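Local coordinates for probable sugar kinase (Clostridium perfringens, PDB 3KZH), which is a probable sugar kinase of the pfkB carbohydrate kinase family, likely to transfer a phosphate group to a sugar, though its natural substrate is not established, at residues T140-D145 with T161-D166; H184-N189 with L217-V222; I195-P200 with N212-L217. All coordinates share one frame; numbering follows the deposited sequence.

Contact 1. Residues T140-D145 with T161-D166. With BGC (beta-D-glucopyranose), chain C.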
ATOM      1  N   THR A 140      15.912  18.967  17.375  1.00 18.14           N
ATOM      2  CA  THR A 140      14.905  17.910  17.426  1.00 19.77           C
ATOM      3  C   THR A 140      13.492  18.482  17.259  1.00 20.04           C
ATOM      4  O   THR A 140      13.028  19.282  18.070  1.00 20.00           O
ATOM      5  CB  THR A 140      15.043  17.001  18.701  1.00 19.49           C
ATOM      6  OG1 THR A 140      16.321  16.354  18.695  1.00 19.14           O
ATOM      7  CG2 THR A 140      13.974  15.908  18.727  1.00 20.93           C
ATOM      8  N   VAL A 141      12.828  18.062  16.182  1.00 18.89           N
ATOM      9  CA  VAL A 141      11.481  18.522  15.838  1.00 17.14           C
ATOM     10  C   VAL A 141      10.411  17.654  16.481  1.00 18.63           C
ATOM     11  O   VAL A 141      10.483  16.421  16.478  1.00 16.83           O
ATOM     12  CB  VAL A 141      11.272  18.562  14.282  1.00 16.82           C
ATOM     13  CG1 VAL A 141       9.829  18.935  13.907  1.00 13.32           C
ATOM     14  CG2 VAL A 141      12.241  19.543  13.647  1.00 12.51           C
ATOM     15  N   LEU A 142       9.422  18.331  17.047  1.00 20.68           N
ATOM     16  CA  LEU A 142       8.286  17.699  17.695  1.00 23.45           C
ATOM     17  C   LEU A 142       7.051  18.485  17.306  1.00 24.40           C
ATOM     18  O   LEU A 142       7.138  19.653  16.934  1.00 23.20           O
ATOM     19  CB  LEU A 142       8.409  17.762  19.236  1.00 22.91           C
ATOM     20  CG  LEU A 142       9.487  17.059  20.075  1.00 23.92           C
ATOM     21  CD1 LEU A 142       9.278  17.350  21.542  1.00 21.42           C
ATOM     22  CD2 LEU A 142       9.460  15.580  19.837  1.00 25.20           C
ATOM     23  N   ASP A 143       5.908  17.814  17.361  1.00 27.57           N
ATOM     24  CA  ASP A 143       4.624  18.450  17.123  1.00 29.70           C
ATOM     25  C   ASP A 143       3.884  18.364  18.461  1.00 31.25           C
ATOM     26  O   ASP A 143       4.432  17.809  19.411  1.00 30.50           O
ATOM     27  CB  ASP A 143       3.858  17.814  15.939  1.00 31.58           C
ATOM     28  CG  ASP A 143       3.464  16.344  16.145  1.00 30.77           C
ATOM     29  OD1 ASP A 143       3.662  15.742  17.223  1.00 31.74           O
ATOM     30  OD2 ASP A 143       2.930  15.787  15.166  1.00 32.72           O
ATOM     31  N   SER A 144       2.642  18.837  18.517  1.00 33.25           N
ATOM     32  CA  SER A 144       1.867  18.833  19.758  1.00 36.43           C
ATOM     33  C   SER A 144       0.899  17.657  19.987  1.00 38.90           C
ATOM     34  O   SER A 144      -0.097  17.800  20.708  1.00 39.54           O
ATOM     35  CB  SER A 144       1.135  20.162  19.866  1.00 34.49           C
ATOM     36  OG  SER A 144       0.341  20.340  18.716  1.00 34.28           O
ATOM     37  N   ASP A 145       1.234  16.491  19.431  1.00 41.39           N
ATOM     38  CA  ASP A 145       0.416  15.271  19.536  1.00 44.50           C
ATOM     39  C   ASP A 145       0.337  14.588  20.904  1.00 44.80           C
ATOM     40  O   ASP A 145      -0.751  14.253  21.372  1.00 43.63           O
ATOM     41  CB  ASP A 145       0.882  14.234  18.511  1.00 47.17           C
ATOM     42  CG  ASP A 145       0.007  14.192  17.272  1.00 50.74           C
ATOM     43  OD1 ASP A 145      -0.383  15.264  16.758  1.00 49.68           O
ATOM     44  OD2 ASP A 145      -0.280  13.069  16.803  1.00 54.32           O
ATOM     45  N   THR A 161      19.862  18.739  23.454  1.00 38.31           N
ATOM     46  CA  THR A 161      19.420  19.002  22.081  1.00 35.60           C
ATOM     47  C   THR A 161      18.473  20.207  22.037  1.00 35.10           C
ATOM     48  O   THR A 161      17.804  20.523  23.023  1.00 36.11           O
ATOM     49  CB  THR A 161      18.750  17.760  21.405  1.00 34.70           C
ATOM     50  OG1 THR A 161      18.375  18.080  20.051  1.00 27.05           O
ATOM     51  CG2 THR A 161      17.537  17.284  22.173  1.00 31.93           C
ATOM     52  N   ASN A 162      18.418  20.859  20.881  1.00 33.75           N
ATOM     53  CA  ASN A 162      17.580  22.028  20.676  1.00 32.52           C
ATOM     54  C   ASN A 162      16.233  21.693  20.023  1.00 31.29           C
ATOM     55  O   ASN A 162      16.143  21.449  18.821  1.00 30.41           O
ATOM     56  CB  ASN A 162      18.344  23.047  19.839  1.00 35.25           C
ATOM     57  CG  ASN A 162      19.491  23.707  20.584  1.00 37.16           C
ATOM     58  OD1 ASN A 162      20.516  24.027  19.982  1.00 37.76           O
ATOM     59  ND2 ASN A 162      19.296  23.987  21.870  1.00 37.15           N
ATOM     60  N   PHE A 163      15.179  21.732  20.825  1.00 28.66           N
ATOM     61  CA  PHE A 163      13.833  21.401  20.369  1.00 27.82           C
ATOM     62  C   PHE A 163      13.093  22.436  19.515  1.00 25.15           C
ATOM     63  O   PHE A 163      13.176  23.635  19.766  1.00 23.31           O
ATOM     64  CB  PHE A 163      12.981  21.006  21.566  1.00 30.05           C
ATOM     65  CG  PHE A 163      13.309  19.674  22.138  1.00 29.88           C
ATOM     66  CD1 PHE A 163      12.750  18.516  21.595  1.00 30.29           C
ATOM     67  CD2 PHE A 163      14.145  19.568  23.265  1.00 31.33           C
ATOM     68  CE1 PHE A 163      13.008  17.242  22.167  1.00 31.03           C
ATOM     69  CE2 PHE A 163      14.413  18.312  23.849  1.00 29.58           C
ATOM     70  CZ  PHE A 163      13.843  17.143  23.298  1.00 32.02           C
ATOM     71  N   ILE A 164      12.389  21.947  18.490  1.00 22.42           N
ATOM     72  CA  ILE A 164      11.612  22.787  17.570  1.00 21.19           C
ATOM     73  C   ILE A 164      10.127  22.366  17.587  1.00 20.76           C
ATOM     74  O   ILE A 164       9.803  21.211  17.312  1.00 18.37           O
ATOM     75  CB  ILE A 164      12.172  22.729  16.093  1.00 19.79           C
ATOM     76  CG1 ILE A 164      13.677  23.067  16.053  1.00 19.53           C
ATOM     77  CG2 ILE A 164      11.394  23.695  15.182  1.00 17.33           C
ATOM     78  CD1 ILE A 164      14.349  22.882  14.714  1.00 16.38           C
ATOM     79  N   LEU A 165       9.238  23.320  17.871  1.00 21.26           N
ATOM     80  CA  LEU A 165       7.800  23.059  17.917  1.00 25.16           C
ATOM     81  C   LEU A 165       6.966  23.512  16.714  1.00 25.87           C
ATOM     82  O   LEU A 165       7.050  24.660  16.282  1.00 23.56           O
ATOM     83  CB  LEU A 165       7.176  23.660  19.197  1.00 26.15           C
ATOM     84  CG  LEU A 165       5.668  23.531  19.508  1.00 28.27           C
ATOM     85  CD1 LEU A 165       5.238  22.076  19.651  1.00 29.77           C
ATOM     86  CD2 LEU A 165       5.292  24.320  20.751  1.00 27.93           C
ATOM     87  N   ASP A 166       6.123  22.591  16.239  1.00 27.35           N
ATOM     88  CA  ASP A 166       5.159  22.818  15.162  1.00 30.45           C
ATOM     89  C   ASP A 166       3.838  22.536  15.924  1.00 29.73           C
ATOM     90  O   ASP A 166       3.472  21.378  16.105  1.00 30.95           O
ATOM     91  CB  ASP A 166       5.362  21.805  14.019  1.00 32.65           C
ATOM     92  CG  ASP A 166       4.488  22.102  12.785  1.00 34.21           C
ATOM     93  OD1 ASP A 166       3.381  22.655  12.939  1.00 35.62           O
ATOM     94  OD2 ASP A 166       4.913  21.784  11.649  1.00 33.24           O
TER
HETATM   95  C2  BGC C 329      -0.339  25.096  11.151  1.00 59.36           C
HETATM   96  C3  BGC C 329      -0.152  25.625   9.696  1.00 59.68           C
HETATM   97  C4  BGC C 329       0.919  26.784   9.851  1.00 58.73           C
HETATM   98  C5  BGC C 329       2.283  26.276  10.486  1.00 56.73           C
HETATM   99  C6  BGC C 329       3.316  27.310  10.683  1.00 51.56           C
HETATM  100  C1  BGC C 329       1.006  24.570  11.647  1.00 57.87           C
HETATM  101  O1  BGC C 329       0.858  24.121  12.795  1.00 56.55           O
HETATM  102  O2  BGC C 329      -1.168  24.137  11.128  1.00 58.63           O
HETATM  103  O3  BGC C 329      -1.305  26.102   9.396  1.00 62.10           O
HETATM  104  O4  BGC C 329       1.117  27.311   8.661  1.00 59.76           O
HETATM  105  O5  BGC C 329       2.025  25.666  11.729  1.00 58.11           O

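Contact 2. Residues H184-N189 with L217-V222. With BGC (beta-D-glucopyranose), chain C.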
ATOM      1  N   HIS A 184      13.664  25.655  21.929  1.00 21.96           N
ATOM      2  CA  HIS A 184      14.643  26.575  21.353  1.00 21.19           C
ATOM      3  C   HIS A 184      13.931  27.392  20.256  1.00 19.90           C
ATOM      4  O   HIS A 184      14.246  28.554  20.025  1.00 18.22           O
ATOM      5  CB  HIS A 184      15.812  25.754  20.774  1.00 19.15           C
ATOM      6  CG  HIS A 184      16.741  26.517  19.872  1.00 19.60           C
ATOM      7  ND1 HIS A 184      16.367  26.958  18.617  1.00 16.34           N
ATOM      8  CD2 HIS A 184      18.036  26.871  20.023  1.00 15.93           C
ATOM      9  CE1 HIS A 184      17.394  27.548  18.039  1.00 16.57           C
ATOM     10  NE2 HIS A 184      18.420  27.509  18.867  1.00 16.91           N
ATOM     11  N   THR A 185      12.983  26.759  19.579  1.00 18.39           N
ATOM     12  CA  THR A 185      12.248  27.406  18.508  1.00 19.41           C
ATOM     13  C   THR A 185      10.809  26.970  18.517  1.00 19.55           C
ATOM     14  O   THR A 185      10.505  25.803  18.756  1.00 19.82           O
ATOM     15  CB  THR A 185      12.874  27.061  17.104  1.00 18.32           C
ATOM     16  OG1 THR A 185      14.179  27.638  17.010  1.00 19.22           O
ATOM     17  CG2 THR A 185      12.021  27.582  15.929  1.00 18.38           C
ATOM     18  N   ILE A 186       9.922  27.943  18.358  1.00 19.13           N
ATOM     19  CA  ILE A 186       8.501  27.646  18.224  1.00 21.76           C
ATOM     20  C   ILE A 186       8.113  28.241  16.862  1.00 22.19           C
ATOM     21  O   ILE A 186       8.699  29.221  16.408  1.00 22.96           O
ATOM     22  CB  ILE A 186       7.611  28.182  19.407  1.00 19.93           C
ATOM     23  CG1 ILE A 186       7.746  29.693  19.600  1.00 16.82           C
ATOM     24  CG2 ILE A 186       7.924  27.416  20.697  1.00 19.98           C
ATOM     25  CD1 ILE A 186       6.565  30.302  20.297  1.00 15.31           C
ATOM     26  N   LYS A 187       7.137  27.621  16.190  1.00 22.79           N
ATOM     27  CA  LYS A 187       6.703  28.068  14.888  1.00 25.22           C
ATOM     28  C   LYS A 187       5.129  28.078  14.803  1.00 24.18           C
ATOM     29  O   LYS A 187       4.507  27.189  14.157  1.00 22.97           O
ATOM     30  CB  LYS A 187       7.316  27.220  13.767  1.00 25.35           C
ATOM     31  CG  LYS A 187       7.505  28.014  12.431  1.00 30.77           C
ATOM     32  CD  LYS A 187       6.297  28.050  11.564  1.00 34.49           C
ATOM     33  CE  LYS A 187       5.780  26.680  11.187  1.00 38.96           C
ATOM     34  NZ  LYS A 187       4.364  26.576  11.283  1.00 44.04           N
ATOM     35  N   PRO A 188       4.494  29.059  15.462  1.00 25.29           N
ATOM     36  CA  PRO A 188       3.041  29.069  15.365  1.00 25.46           C
ATOM     37  C   PRO A 188       2.488  30.015  14.309  1.00 24.23           C
ATOM     38  O   PRO A 188       3.243  30.757  13.703  1.00 23.71           O
ATOM     39  CB  PRO A 188       2.634  29.518  16.775  1.00 24.77           C
ATOM     40  CG  PRO A 188       3.688  30.491  17.120  1.00 23.93           C
ATOM     41  CD  PRO A 188       4.919  29.788  16.673  1.00 24.81           C
ATOM     42  N   ASN A 189       1.192  29.904  14.019  1.00 25.56           N
ATOM     43  CA  ASN A 189       0.581  30.859  13.108  1.00 27.23           C
ATOM     44  C   ASN A 189      -0.024  31.951  14.003  1.00 27.91           C
ATOM     45  O   ASN A 189       0.143  31.893  15.228  1.00 24.93           O
ATOM     46  CB  ASN A 189      -0.403  30.224  12.100  1.00 26.79           C
ATOM     47  CG  ASN A 189      -1.624  29.575  12.738  1.00 29.00           C
ATOM     48  OD1 ASN A 189      -1.875  29.687  13.934  1.00 29.04           O
ATOM     49  ND2 ASN A 189      -2.407  28.907  11.913  1.00 30.43           N
ATOM     50  N   LEU A 217      10.375  33.700  28.226  1.00 27.79           N
ATOM     51  CA  LEU A 217      10.139  32.364  28.765  1.00 26.86           C
ATOM     52  C   LEU A 217      11.369  31.451  28.614  1.00 26.52           C
ATOM     53  O   LEU A 217      11.480  30.423  29.289  1.00 26.60           O
ATOM     54  CB  LEU A 217       8.947  31.719  28.057  1.00 27.96           C
ATOM     55  CG  LEU A 217       7.537  32.303  28.195  1.00 31.50           C
ATOM     56  CD1 LEU A 217       6.590  31.497  27.323  1.00 28.86           C
ATOM     57  CD2 LEU A 217       7.050  32.294  29.655  1.00 29.95           C
ATOM     58  N   GLY A 218      12.293  31.850  27.738  1.00 23.62           N
ATOM     59  CA  GLY A 218      13.500  31.077  27.498  1.00 24.25           C
ATOM     60  C   GLY A 218      13.649  30.596  26.063  1.00 22.14           C
ATOM     61  O   GLY A 218      14.681  30.022  25.708  1.00 20.42           O
ATOM     62  N   ILE A 219      12.623  30.827  25.241  1.00 21.90           N
ATOM     63  CA  ILE A 219      12.644  30.434  23.831  1.00 24.28           C
ATOM     64  C   ILE A 219      13.694  31.285  23.108  1.00 25.46           C
ATOM     65  O   ILE A 219      13.819  32.481  23.366  1.00 23.63           O
ATOM     66  CB  ILE A 219      11.229  30.547  23.177  1.00 23.07           C
ATOM     67  CG1 ILE A 219      10.226  29.682  23.958  1.00 21.38           C
ATOM     68  CG2 ILE A 219      11.268  30.117  21.694  1.00 26.13           C
ATOM     69  CD1 ILE A 219       8.756  29.952  23.667  1.00 16.19           C
ATOM     70  N   LYS A 220      14.494  30.634  22.268  1.00 26.17           N
ATOM     71  CA  LYS A 220      15.567  31.309  21.545  1.00 27.97           C
ATOM     72  C   LYS A 220      15.175  31.962  20.236  1.00 25.77           C
ATOM     73  O   LYS A 220      15.685  33.027  19.912  1.00 24.87           O
ATOM     74  CB  LYS A 220      16.737  30.348  21.296  1.00 29.52           C
ATOM     75  CG  LYS A 220      17.295  29.652  22.532  1.00 35.39           C
ATOM     76  CD  LYS A 220      17.976  30.607  23.506  1.00 39.58           C
ATOM     77  CE  LYS A 220      18.682  29.840  24.621  1.00 42.15           C
ATOM     78  NZ  LYS A 220      17.743  29.034  25.457  1.00 46.05           N
ATOM     79  N   LYS A 221      14.335  31.289  19.448  1.00 25.02           N
ATOM     80  CA  LYS A 221      13.916  31.803  18.138  1.00 24.83           C
ATOM     81  C   LYS A 221      12.412  31.679  17.889  1.00 23.65           C
ATOM     82  O   LYS A 221      11.845  30.595  18.038  1.00 22.92           O
ATOM     83  CB  LYS A 221      14.691  31.093  17.008  1.00 26.07           C
ATOM     84  CG  LYS A 221      16.213  31.113  17.133  1.00 25.57           C
ATOM     85  CD  LYS A 221      16.904  31.517  15.863  1.00 31.47           C
ATOM     86  CE  LYS A 221      18.400  31.730  16.104  1.00 33.12           C
ATOM     87  NZ  LYS A 221      19.109  30.472  16.450  1.00 34.39           N
ATOM     88  N   VAL A 222      11.774  32.791  17.506  1.00 21.79           N
ATOM     89  CA  VAL A 222      10.330  32.822  17.235  1.00 23.08           C
ATOM     90  C   VAL A 222       9.974  33.116  15.775  1.00 21.58           C
ATOM     91  O   VAL A 222      10.467  34.066  15.197  1.00 21.01           O
ATOM     92  CB  VAL A 222       9.591  33.854  18.155  1.00 23.98           C
ATOM     93  CG1 VAL A 222       8.063  33.844  17.901  1.00 22.46           C
ATOM     94  CG2 VAL A 222       9.862  33.558  19.610  1.00 24.83           C
TER
HETATM   95  C2  BGC C 329      -0.339  25.096  11.151  1.00 59.36           C
HETATM   96  C3  BGC C 329      -0.152  25.625   9.696  1.00 59.68           C
HETATM   97  C4  BGC C 329       0.919  26.784   9.851  1.00 58.73           C
HETATM   98  C5  BGC C 329       2.283  26.276  10.486  1.00 56.73           C
HETATM   99  C6  BGC C 329       3.316  27.310  10.683  1.00 51.56           C
HETATM  100  C1  BGC C 329       1.006  24.570  11.647  1.00 57.87           C
HETATM  101  O1  BGC C 329       0.858  24.121  12.795  1.00 56.55           O
HETATM  102  O2  BGC C 329      -1.168  24.137  11.128  1.00 58.63           O
HETATM  103  O3  BGC C 329      -1.305  26.102   9.396  1.00 62.10           O
HETATM  104  O4  BGC C 329       1.117  27.311   8.661  1.00 59.76           O
HETATM  105  O5  BGC C 329       2.025  25.666  11.729  1.00 58.11           O

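Contact 3. Residues I195-P200 with N212-L217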
ATOM      1  N   ILE A 195      -2.998  31.874  21.450  1.00 39.78           N
ATOM      2  CA  ILE A 195      -3.306  30.856  22.451  1.00 40.87           C
ATOM      3  C   ILE A 195      -2.114  30.683  23.392  1.00 41.48           C
ATOM      4  O   ILE A 195      -2.282  30.693  24.618  1.00 42.23           O
ATOM      5  CB  ILE A 195      -3.647  29.473  21.796  1.00 40.45           C
ATOM      6  CG1 ILE A 195      -4.748  29.604  20.733  1.00 41.56           C
ATOM      7  CG2 ILE A 195      -4.068  28.470  22.849  1.00 39.40           C
ATOM      8  CD1 ILE A 195      -6.083  30.165  21.199  1.00 42.18           C
ATOM      9  N   LEU A 196      -0.919  30.592  22.802  1.00 40.81           N
ATOM     10  CA  LEU A 196       0.329  30.418  23.543  1.00 41.05           C
ATOM     11  C   LEU A 196       0.762  31.650  24.354  1.00 41.28           C
ATOM     12  O   LEU A 196       1.383  31.511  25.414  1.00 40.55           O
ATOM     13  CB  LEU A 196       1.453  29.983  22.598  1.00 41.79           C
ATOM     14  CG  LEU A 196       1.411  28.648  21.853  1.00 42.55           C
ATOM     15  CD1 LEU A 196       2.541  28.620  20.857  1.00 41.77           C
ATOM     16  CD2 LEU A 196       1.486  27.462  22.794  1.00 43.10           C
ATOM     17  N   ALA A 197       0.431  32.840  23.854  1.00 41.15           N
ATOM     18  CA  ALA A 197       0.772  34.098  24.522  1.00 44.37           C
ATOM     19  C   ALA A 197      -0.260  34.513  25.573  1.00 46.27           C
ATOM     20  O   ALA A 197       0.103  35.015  26.643  1.00 46.41           O
ATOM     21  CB  ALA A 197       0.968  35.213  23.500  1.00 43.19           C
ATOM     22  N   GLY A 198      -1.538  34.300  25.255  1.00 48.10           N
ATOM     23  CA  GLY A 198      -2.621  34.638  26.165  1.00 49.70           C
ATOM     24  C   GLY A 198      -3.270  35.993  25.941  1.00 50.79           C
ATOM     25  O   GLY A 198      -3.888  36.536  26.862  1.00 51.70           O
ATOM     26  N   PHE A 199      -3.111  36.540  24.732  1.00 51.23           N
ATOM     27  CA  PHE A 199      -3.679  37.838  24.338  1.00 52.00           C
ATOM     28  C   PHE A 199      -3.783  37.949  22.807  1.00 51.77           C
ATOM     29  O   PHE A 199      -3.025  37.279  22.100  1.00 51.61           O
ATOM     30  CB  PHE A 199      -2.869  39.024  24.938  1.00 52.51           C
ATOM     31  CG  PHE A 199      -1.380  38.983  24.674  1.00 51.96           C
ATOM     32  CD1 PHE A 199      -0.839  39.527  23.486  1.00 51.36           C
ATOM     33  CD2 PHE A 199      -0.503  38.453  25.639  1.00 51.99           C
ATOM     34  CE1 PHE A 199       0.555  39.542  23.261  1.00 50.39           C
ATOM     35  CE2 PHE A 199       0.898  38.462  25.434  1.00 52.06           C
ATOM     36  CZ  PHE A 199       1.426  39.009  24.243  1.00 51.04           C
ATOM     37  N   PRO A 200      -4.720  38.783  22.275  1.00 51.85           N
ATOM     38  CA  PRO A 200      -4.868  38.935  20.815  1.00 50.37           C
ATOM     39  C   PRO A 200      -3.677  39.556  20.080  1.00 48.51           C
ATOM     40  O   PRO A 200      -2.910  40.337  20.656  1.00 46.88           O
ATOM     41  CB  PRO A 200      -6.099  39.831  20.688  1.00 51.00           C
ATOM     42  CG  PRO A 200      -6.908  39.450  21.864  1.00 52.79           C
ATOM     43  CD  PRO A 200      -5.870  39.419  22.954  1.00 51.76           C
ATOM     44  N   ASN A 212       8.429  38.807  22.056  1.00 28.95           N
ATOM     45  CA  ASN A 212       9.289  39.244  23.171  1.00 29.70           C
ATOM     46  C   ASN A 212       8.981  38.473  24.453  1.00 28.09           C
ATOM     47  O   ASN A 212       9.879  38.184  25.242  1.00 28.48           O
ATOM     48  CB  ASN A 212       9.151  40.747  23.441  1.00 32.38           C
ATOM     49  CG  ASN A 212      10.070  41.599  22.571  1.00 35.25           C
ATOM     50  OD1 ASN A 212      11.115  41.140  22.085  1.00 33.47           O
ATOM     51  ND2 ASN A 212       9.688  42.861  22.387  1.00 35.75           N
ATOM     52  N   TYR A 213       7.708  38.121  24.626  1.00 28.55           N
ATOM     53  CA  TYR A 213       7.227  37.345  25.765  1.00 29.66           C
ATOM     54  C   TYR A 213       7.763  35.905  25.668  1.00 29.80           C
ATOM     55  O   TYR A 213       8.190  35.333  26.677  1.00 29.11           O
ATOM     56  CB  TYR A 213       5.684  37.386  25.798  1.00 31.67           C
ATOM     57  CG  TYR A 213       5.019  36.353  26.685  1.00 35.12           C
ATOM     58  CD1 TYR A 213       5.089  36.446  28.093  1.00 35.93           C
ATOM     59  CD2 TYR A 213       4.358  35.241  26.118  1.00 34.88           C
ATOM     60  CE1 TYR A 213       4.515  35.441  28.919  1.00 39.91           C
ATOM     61  CE2 TYR A 213       3.784  34.234  26.932  1.00 38.13           C
ATOM     62  CZ  TYR A 213       3.868  34.342  28.326  1.00 38.92           C
ATOM     63  OH  TYR A 213       3.324  33.357  29.112  1.00 40.40           O
ATOM     64  N   PHE A 214       7.745  35.340  24.456  1.00 29.89           N
ATOM     65  CA  PHE A 214       8.245  33.984  24.214  1.00 29.46           C
ATOM     66  C   PHE A 214       9.742  33.903  24.482  1.00 29.34           C
ATOM     67  O   PHE A 214      10.207  32.935  25.081  1.00 27.12           O
ATOM     68  CB  PHE A 214       7.942  33.519  22.785  1.00 29.92           C
ATOM     69  CG  PHE A 214       6.474  33.329  22.483  1.00 28.80           C
ATOM     70  CD1 PHE A 214       5.619  32.677  23.392  1.00 27.14           C
ATOM     71  CD2 PHE A 214       5.944  33.788  21.258  1.00 28.06           C
ATOM     72  CE1 PHE A 214       4.245  32.482  23.087  1.00 25.98           C
ATOM     73  CE2 PHE A 214       4.573  33.605  20.935  1.00 28.10           C
ATOM     74  CZ  PHE A 214       3.722  32.947  21.855  1.00 26.76           C
ATOM     75  N   LEU A 215      10.469  34.962  24.114  1.00 30.13           N
ATOM     76  CA  LEU A 215      11.916  35.055  24.343  1.00 31.87           C
ATOM     77  C   LEU A 215      12.217  35.180  25.839  1.00 31.51           C
ATOM     78  O   LEU A 215      13.292  34.777  26.296  1.00 31.63           O
ATOM     79  CB  LEU A 215      12.517  36.259  23.607  1.00 33.28           C
ATOM     80  CG  LEU A 215      12.420  36.368  22.082  1.00 34.17           C
ATOM     81  CD1 LEU A 215      12.783  37.776  21.673  1.00 32.41           C
ATOM     82  CD2 LEU A 215      13.280  35.342  21.376  1.00 34.94           C
ATOM     83  N   GLY A 216      11.238  35.718  26.579  1.00 31.79           N
ATOM     84  CA  GLY A 216      11.336  35.904  28.021  1.00 30.71           C
ATOM     85  C   GLY A 216      11.214  34.589  28.764  1.00 30.64           C
ATOM     86  O   GLY A 216      11.893  34.374  29.774  1.00 32.48           O
ATOM     87  N   LEU A 217      10.375  33.700  28.226  1.00 27.79           N
ATOM     88  CA  LEU A 217      10.139  32.364  28.765  1.00 26.86           C
ATOM     89  C   LEU A 217      11.369  31.451  28.614  1.00 26.52           C
ATOM     90  O   LEU A 217      11.480  30.423  29.289  1.00 26.60           O
ATOM     91  CB  LEU A 217       8.947  31.719  28.057  1.00 27.96           C
ATOM     92  CG  LEU A 217       7.537  32.303  28.195  1.00 31.50           C
ATOM     93  CD1 LEU A 217       6.590  31.497  27.323  1.00 28.86           C
ATOM     94  CD2 LEU A 217       7.050  32.294  29.655  1.00 29.95           C
TER
HETATM   95  O   HOH W   1       2.967  30.480  27.686  1.00 48.05           O

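Contact 1. Residues T140-D145 with T161-D166
I164 N donates to T140 O over 2.8 Å, with the donor tilted 34° from the carbonyl plane. T140 also donates: its N is hydrogen-bonded to N162 O at 2.9 Å. Further on, L142 N reaches I164 O at 2.9 Å, nearly along the C=O axis. D166 N then closes the series on L142 O at 3.2 Å. The hydroxyls of T140 and T161 approach with OG1 to OG1 at 3.0 Å, their side chains at about a right angle. T161 OG1 has its stronger partner in A137 O.

The two strands run parallel. They are the two strands of a beta-alpha-beta unit, joined by helix 147-157, within the central sheet of the ribokinase-like fold. D166 carries the second strand into the sugar pocket. Its CG is anti to the backbone N (chi1 -173°), and OD1 lies 2.9 Å from O1 of the bound beta-D-glucopyranose, where a hydrogen bond is possible.

T140, L142, F163 and L165 share one sheet face. There L142 CD1 rests on F163 CD1 at 3.7 Å, approaching the ring obliquely, and T140 CG2 touches F163 CE1 at 3.8 Å. Helix 147-157 packs on this face through M150, L153 and L154. On the reverse face V141 CG2 meets I164 CB, where V260 and Y267 of helix 255-268 and I48 of helix 44-54 pack on them.

Contact 2. Residues H184-N189 with L217-V222
K220 CB sits over one face of the H184 ring, above its centre, a CH-pi contact 4.0 Å from the ring centroid and 12° off its normal. The K220 and H184 side chains cross at about a right angle. K221 instead runs beside H184 in the same direction, and its NZ comes within 3.7 Å of H184 CE1, oblique to the ring. H184 CG is placed anti to the backbone N (chi1 166°), which sets the base of the ring. The ring's rotation is consistent with the hydrogen bond between H184 ND1 and T185 OG1 at 2.8 Å, in which either could be the donor. T185 OG1 also bonds to Y267 OH, and Y139 meets the H184 ring edge-to-face.

The carbonyl of H184 takes two N-H groups. K221 N makes the main bond to H184 O at 2.8 Å, while the bond from K220 N to the same oxygen is weak, at 3.1 Å. I186 N then reaches K221 O at 3.3 Å. These bonds join strand 185-186, in parallel, to the start of strand 221-225, neighbours in the central sheet of the pfkB fold.

After helix 204-217, G218 is the first residue to leave helical backbone angles, with positive phi, and its O accepts a bond from K220 NZ. From this turn the chain leads into I219, whose CD1 packs on I186 CG2 at 4.0 Å. F214 touches both isoleucines from helix 204-217.

Past the paired residues, 184-189 enters the sugar pocket. K187 is modified in this crystal: its NZ is covalently bonded to C6 of beta-D-glucopyranose, at 1.4 Å. The lysine chain bends repeatedly on the way there. N189 is the N-cap of the next helix, with OD1 bonded to E192 N.

Contact 3. Residues I195-P200 with N212-L217
A water joins L196 and Y213. It donates to L196 O at 3.0 Å and is also hydrogen-bonded to Y213 OH at 3.2 Å. L196 O also lies at the edge of the Y213 ring, near its plane, 3.9 Å from Y213 CE2. A197 O is 3.8 Å from Y213 CE2, but obliquely.

F214 supplies the apolar part. Its CE1 meets L196 CB at 3.8 Å, and its CZ meets A197 CB at 3.9 Å. L196 C lies in the plane of the F214 ring, at its edge. A197 CB also sits over one face of the F199 ring, offset toward the rim, and F199 makes a cation-pi contact with K209.

The contact packs the C-terminal turn of helix 190-197 against the last turns of helix 204-217. G198, with positive phi, is the first residue after helix 190-197 to leave helical angles. I180 touches both L196 and F214.

No direct hydrogen bond crosses between the segments. F214 packs on L196 CB and A197 CB, and Y213 CE2 lies against backbone carbonyls. The water gives L196 O a hydrogen bond and links it to Y213 OH, so the polar link across the contact is indirect.

In the fold
Contacts 1 and 2 are neighbours in one sheet, with centres about 10 Å apart. L165 N lies 2.9 Å from T185 O, and L165 O lies 3.0 Å from K187 N, both probable hydrogen bonds. Both contacts lead to the sugar pocket: D166 comes from contact 1, K187 and N189 from contact 2. V168 O and E192 OE2 are also hydrogen-bonded to the sugar. Contact 3 is nested in the chain between the two segments of contact 2 and shares L217 with it. F214 joins these two: its CD2 packs on I186 CD1 at 3.7 Å. Contact 3 stands farther from the sugar, with the L196 side chain about 9 Å away.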